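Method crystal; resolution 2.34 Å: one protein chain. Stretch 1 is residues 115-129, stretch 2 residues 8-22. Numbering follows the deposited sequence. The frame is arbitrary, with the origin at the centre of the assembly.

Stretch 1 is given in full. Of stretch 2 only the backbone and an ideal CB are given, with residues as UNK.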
# COMPACT_ATOMS: atom_id res chain seq x y z
N LEU A 115 11.20 8.88 -18.50
CA LEU A 115 10.68 8.37 -17.23
C LEU A 115 11.43 7.13 -16.76
O LEU A 115 11.73 7.00 -15.57
CB LEU A 115 9.19 8.03 -17.35
CG LEU A 115 8.19 9.18 -17.23
CD1 LEU A 115 6.78 8.62 -17.41
CD2 LEU A 115 8.32 9.90 -15.89
N ARG A 116 11.70 6.21 -17.68
CA ARG A 116 12.45 4.99 -17.37
C ARG A 116 13.84 5.33 -16.82
O ARG A 116 14.28 4.75 -15.84
CB ARG A 116 12.55 4.09 -18.60
CG ARG A 116 13.24 2.75 -18.32
CD ARG A 116 12.93 1.72 -19.39
NE ARG A 116 13.26 2.20 -20.73
CZ ARG A 116 12.39 2.52 -21.68
NH1 ARG A 116 11.08 2.41 -21.51
NH2 ARG A 116 12.85 2.96 -22.85
N GLY A 117 14.51 6.27 -17.47
CA GLY A 117 15.81 6.75 -17.01
C GLY A 117 15.75 7.40 -15.64
O GLY A 117 16.58 7.12 -14.78
N LEU A 118 14.76 8.28 -15.44
CA LEU A 118 14.54 8.94 -14.15
C LEU A 118 14.33 7.94 -13.02
O LEU A 118 14.88 8.09 -11.93
CB LEU A 118 13.33 9.88 -14.22
CG LEU A 118 13.50 11.24 -14.90
CD1 LEU A 118 12.18 12.01 -14.85
CD2 LEU A 118 14.62 12.06 -14.26
N PHE A 119 13.51 6.93 -13.29
CA PHE A 119 13.14 5.93 -12.30
C PHE A 119 14.29 4.98 -11.96
O PHE A 119 14.54 4.70 -10.79
CB PHE A 119 11.95 5.11 -12.81
CG PHE A 119 11.53 4.02 -11.87
CD1 PHE A 119 11.90 2.70 -12.10
CD2 PHE A 119 10.77 4.31 -10.75
CE1 PHE A 119 11.51 1.70 -11.24
CE2 PHE A 119 10.38 3.31 -9.87
CZ PHE A 119 10.75 2.00 -10.12
N LEU A 120 14.96 4.47 -12.99
CA LEU A 120 16.09 3.57 -12.79
C LEU A 120 17.19 4.23 -11.95
O LEU A 120 17.67 3.64 -10.98
CB LEU A 120 16.68 3.10 -14.13
CG LEU A 120 15.97 1.93 -14.81
CD1 LEU A 120 16.45 1.80 -16.24
CD2 LEU A 120 16.20 0.62 -14.05
N SER A 121 17.55 5.45 -12.32
CA SER A 121 18.69 6.13 -11.71
C SER A 121 18.38 6.68 -10.31
O SER A 121 19.12 6.42 -9.36
CB SER A 121 19.19 7.26 -12.62
OG SER A 121 18.19 8.23 -12.86
N GLY A 122 17.30 7.45 -10.19
CA GLY A 122 16.98 8.14 -8.94
C GLY A 122 15.63 7.80 -8.32
O GLY A 122 15.26 8.39 -7.30
N GLY A 123 14.90 6.86 -8.91
CA GLY A 123 13.57 6.50 -8.42
C GLY A 123 13.58 5.25 -7.56
O GLY A 123 14.57 4.55 -7.47
N SER A 124 12.45 5.00 -6.90
CA SER A 124 12.26 3.75 -6.16
C SER A 124 10.79 3.47 -5.96
O SER A 124 9.93 4.33 -6.17
CB SER A 124 12.99 3.79 -4.81
OG SER A 124 12.51 4.83 -3.99
N MET A 125 10.50 2.24 -5.55
CA MET A 125 9.14 1.81 -5.30
C MET A 125 9.08 0.92 -4.07
O MET A 125 9.92 0.03 -3.88
CB MET A 125 8.57 1.06 -6.50
CG MET A 125 7.08 0.82 -6.40
SD MET A 125 6.51 -0.43 -7.55
CE MET A 125 4.84 -0.67 -6.96
N THR A 126 8.07 1.16 -3.26
CA THR A 126 7.85 0.39 -2.05
C THR A 126 7.17 -0.93 -2.36
O THR A 126 6.42 -1.04 -3.34
CB THR A 126 6.98 1.18 -1.07
OG1 THR A 126 7.79 2.15 -0.38
CG2 THR A 126 6.37 0.25 -0.05
N ASN A 127 7.44 -1.93 -1.53
CA ASN A 127 6.70 -3.18 -1.55
C ASN A 127 5.22 -2.89 -1.24
O ASN A 127 4.90 -2.45 -0.13
CB ASN A 127 7.28 -4.16 -0.52
CG ASN A 127 6.81 -5.59 -0.73
OD1 ASN A 127 5.67 -5.84 -1.14
ND2 ASN A 127 7.68 -6.54 -0.43
N PRO A 128 4.32 -3.13 -2.21
CA PRO A 128 2.90 -2.76 -2.09
C PRO A 128 2.12 -3.62 -1.11
O PRO A 128 0.94 -3.37 -0.86
CB PRO A 128 2.38 -2.97 -3.51
CG PRO A 128 3.22 -4.03 -4.05
CD PRO A 128 4.59 -3.80 -3.49
N ARG A 129 2.78 -4.63 -0.55
CA ARG A 129 2.24 -5.36 0.58
C ARG A 129 2.24 -4.48 1.82
O ARG A 129 1.52 -4.75 2.78
CB ARG A 129 3.08 -6.61 0.85
CG ARG A 129 2.26 -7.77 1.34
CD ARG A 129 3.16 -8.87 1.84
NE ARG A 129 3.99 -9.41 0.77
CZ ARG A 129 3.57 -10.27 -0.15
NH1 ARG A 129 2.31 -10.71 -0.15
NH2 ARG A 129 4.41 -10.70 -1.09
N UNK A 8 15.55 -6.31 -2.65
CA UNK A 8 14.44 -5.38 -2.45
C UNK A 8 13.49 -5.47 -3.63
O UNK A 8 13.89 -5.77 -4.76
CB UNK A 8 14.95 -3.95 -2.27
N UNK A 9 12.22 -5.21 -3.35
CA UNK A 9 11.17 -5.23 -4.35
C UNK A 9 11.47 -4.26 -5.48
O UNK A 9 11.19 -4.54 -6.65
CB UNK A 9 9.82 -4.90 -3.71
N UNK A 10 12.02 -3.11 -5.11
CA UNK A 10 12.36 -2.04 -6.04
C UNK A 10 13.41 -2.48 -7.06
O UNK A 10 13.25 -2.24 -8.26
CB UNK A 10 12.86 -0.82 -5.27
N UNK A 11 14.48 -3.11 -6.58
CA UNK A 11 15.54 -3.59 -7.46
C UNK A 11 15.04 -4.70 -8.39
O UNK A 11 15.50 -4.81 -9.52
CB UNK A 11 16.72 -4.09 -6.63
N UNK A 12 14.10 -5.52 -7.90
CA UNK A 12 13.48 -6.55 -8.73
C UNK A 12 12.71 -5.96 -9.91
O UNK A 12 12.74 -6.51 -11.02
CB UNK A 12 12.54 -7.41 -7.88
N UNK A 13 12.02 -4.85 -9.67
CA UNK A 13 11.38 -4.09 -10.75
C UNK A 13 12.42 -3.56 -11.73
O UNK A 13 12.25 -3.67 -12.94
CB UNK A 13 10.56 -2.93 -10.18
N UNK A 14 13.49 -2.98 -11.20
CA UNK A 14 14.55 -2.40 -12.04
C UNK A 14 15.30 -3.44 -12.89
O UNK A 14 15.76 -3.12 -13.98
CB UNK A 14 15.55 -1.66 -11.15
N UNK A 15 15.40 -4.67 -12.39
CA UNK A 15 16.00 -5.76 -13.16
C UNK A 15 15.22 -6.10 -14.43
O UNK A 15 15.81 -6.48 -15.44
CB UNK A 15 16.11 -7.01 -12.28
N UNK A 16 13.89 -5.96 -14.38
CA UNK A 16 13.04 -6.18 -15.56
C UNK A 16 13.31 -5.16 -16.67
O UNK A 16 13.03 -5.43 -17.84
CB UNK A 16 11.56 -6.12 -15.16
N UNK A 17 13.85 -4.00 -16.31
CA UNK A 17 14.05 -2.90 -17.25
C UNK A 17 15.42 -2.89 -17.93
O UNK A 17 15.63 -2.12 -18.87
CB UNK A 17 13.85 -1.57 -16.52
N UNK A 18 16.35 -3.73 -17.48
CA UNK A 18 17.73 -3.70 -17.97
C UNK A 18 17.84 -4.00 -19.48
O UNK A 18 18.71 -3.45 -20.15
CB UNK A 18 18.57 -4.71 -17.18
N UNK A 19 16.96 -4.87 -19.99
CA UNK A 19 16.99 -5.28 -21.39
C UNK A 19 15.74 -4.91 -22.20
O UNK A 19 15.49 -5.48 -23.26
CB UNK A 19 17.19 -6.79 -21.46
N UNK A 20 14.96 -3.95 -21.70
CA UNK A 20 13.84 -3.39 -22.46
C UNK A 20 14.37 -2.84 -23.80
O UNK A 20 15.47 -2.31 -23.84
CB UNK A 20 13.13 -2.29 -21.66
N UNK A 21 13.60 -2.99 -24.90
CA UNK A 21 14.06 -2.51 -26.21
C UNK A 21 14.56 -1.05 -26.27
O UNK A 21 14.14 -0.21 -25.48
CB UNK A 21 12.91 -2.67 -27.21
N UNK A 22 15.44 -0.79 -27.23
CA UNK A 22 15.90 0.56 -27.54
C UNK A 22 15.14 1.03 -28.77
O UNK A 22 15.49 0.68 -29.90
CB UNK A 22 17.41 0.60 -27.77

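Position 8 precedes a helix, with phi/psi of -68/150 and nothing of stretch 1 within 5.5 Å of its ideal CB. Ser, Thr, Asp or Asn would suit such an N-cap. It is Thr-8, whose OG1 accepts from the backbone N of position 11 at 3.2 Å.

At position 9 CA-to-CB points toward stretch 1, the ideal CB lying 4.1 Å from Asn-127 CB, with Pro-128 and the Met-125 side chain beyond. A large apolar group would fill this space. Phe-9 does so: Pro-128 CD sits 3.8 Å from the centroid of the Phe-9 ring, 19° off its normal, a CH-pi contact, while Met-125 SD approaches the ring edge, 3.9 Å from Phe-9 CE2.

Position 10 faces the strand closely; its ideal CB is 3.4 Å from Met-125 O, and Met-125 N is a donor nearby. The tight spacing favours something small, and the donor favours Ser or Thr, though Ala could fit. Ser-10, chi1 t, accepts from Met-125 N at its OG (3.1 Å, 154°). A water bridges the backbones, accepting from Ser-10 N and donating to Met-125 O.

Positions 11 and 12 meet nothing of stretch 1 within 5.5 Å of their ideal CB atoms, so polar residues are reasonable; they are Glu-11 and Glu-12.

Position 13 points toward Phe-119 CE1 (4.8 Å from the ideal CB) and Met-125 SD (5.4 Å), an apolar setting for Ile, Leu, Val or Met. Ile-13 reaches both, CD1 lying 3.3 Å from Met-125 SD and CG2 3.9 Å from Phe-119 CE1.

Position 14 starts beside Leu-120 CD2, 3.7 Å from its ideal CB. Farther out, the carbonyl oxygens of Phe-119, Leu-120 and Gly-123 converge where helix gives way to strand. A long chain ending in donors is called for, Lys foremost, perhaps Arg. Lys-14 is nearly extended (m, t, t, t), and its NZ donates to Gly-123 O (2.7 Å), Leu-120 O (2.9 Å) and, weakly, Phe-119 O (3.2 Å).

Stretch 1 sets no demand near the ideal CB at 15 or 16, so polar residues would do: Glu-15 and Glu-16.

Position 17 points toward Leu-120 CD2 (4.1 Å from the ideal CB), suiting a branched aliphatic. Leu-17 CD1 packs 4.1 Å from Leu-120 CD2.

Positions 18 and 19, central in a type I turn, tolerate many residues; they are Val-18 and Asn-19. Position 20 points toward Arg-116 NE, 4.6 Å from its ideal CB; an acid or small aliphatic could serve. Val-20 lays CG1 over one guanidinium face. At 21, phi of -51° permits Pro; 22 is unconstrained from this side. They are Pro-21 and Phe-22.

Stretch 2 (8-22) TFSEEIKEELVNVPF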
# COMPACT_ATOMS: atom_id res chain seq x y z
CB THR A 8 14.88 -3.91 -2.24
OG1 THR A 8 15.26 -3.32 -3.50
CG2 THR A 8 16.03 -3.80 -1.24
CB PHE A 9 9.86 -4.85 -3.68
CG PHE A 9 8.68 -4.97 -4.57
CD1 PHE A 9 8.01 -6.18 -4.68
CD2 PHE A 9 8.22 -3.89 -5.30
CE1 PHE A 9 6.91 -6.31 -5.50
CE2 PHE A 9 7.12 -4.00 -6.12
CZ PHE A 9 6.47 -5.21 -6.22
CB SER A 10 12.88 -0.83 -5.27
OG SER A 10 12.85 0.34 -6.07
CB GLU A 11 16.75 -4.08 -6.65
CG GLU A 11 17.99 -4.49 -7.47
CD GLU A 11 18.65 -3.34 -8.24
OE1 GLU A 11 18.25 -2.17 -8.05
OE2 GLU A 11 19.57 -3.62 -9.03
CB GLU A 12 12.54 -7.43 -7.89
CG GLU A 12 13.27 -8.44 -7.03
CD GLU A 12 12.31 -9.33 -6.26
OE1 GLU A 12 12.38 -10.56 -6.44
OE2 GLU A 12 11.49 -8.80 -5.49
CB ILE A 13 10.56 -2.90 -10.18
CG1 ILE A 13 9.32 -3.41 -9.44
CG2 ILE A 13 10.12 -1.95 -11.30
CD1 ILE A 13 8.90 -2.49 -8.33
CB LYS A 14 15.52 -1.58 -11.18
CG LYS A 14 14.89 -0.31 -10.65
CD LYS A 14 15.85 0.53 -9.84
CE LYS A 14 15.15 1.77 -9.31
NZ LYS A 14 16.09 2.77 -8.75
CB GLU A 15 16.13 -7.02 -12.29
CG GLU A 15 17.26 -6.96 -11.27
CD GLU A 15 17.26 -8.13 -10.32
OE1 GLU A 15 16.19 -8.74 -10.10
OE2 GLU A 15 18.34 -8.45 -9.78
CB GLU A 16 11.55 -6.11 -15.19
CG GLU A 16 11.02 -7.34 -14.47
CD GLU A 16 9.50 -7.45 -14.52
OE1 GLU A 16 8.91 -7.20 -15.59
OE2 GLU A 16 8.90 -7.81 -13.49
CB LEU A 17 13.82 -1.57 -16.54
CG LEU A 17 12.44 -1.41 -15.88
CD1 LEU A 17 12.35 -0.08 -15.15
CD2 LEU A 17 11.33 -1.54 -16.91
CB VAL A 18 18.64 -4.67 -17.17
CG1 VAL A 18 20.03 -4.78 -17.79
CG2 VAL A 18 18.74 -4.22 -15.72
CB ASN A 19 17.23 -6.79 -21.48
CG ASN A 19 18.60 -7.19 -20.99
OD1 ASN A 19 19.62 -6.74 -21.53
ND2 ASN A 19 18.65 -8.03 -19.96
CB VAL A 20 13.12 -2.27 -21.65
CG1 VAL A 20 12.24 -1.40 -22.55
CG2 VAL A 20 12.30 -2.88 -20.53
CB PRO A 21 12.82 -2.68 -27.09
CG PRO A 21 12.07 -3.78 -26.47
CD PRO A 21 12.28 -3.64 -24.99
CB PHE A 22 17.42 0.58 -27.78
CG PHE A 22 18.20 -0.14 -26.71
CD1 PHE A 22 18.48 0.48 -25.50
CD2 PHE A 22 18.64 -1.44 -26.92
CE1 PHE A 22 19.20 -0.19 -24.52
CE2 PHE A 22 19.36 -2.11 -25.94
CZ PHE A 22 19.64 -1.49 -24.74
O HOH W 1 11.24 -1.80 -2.44
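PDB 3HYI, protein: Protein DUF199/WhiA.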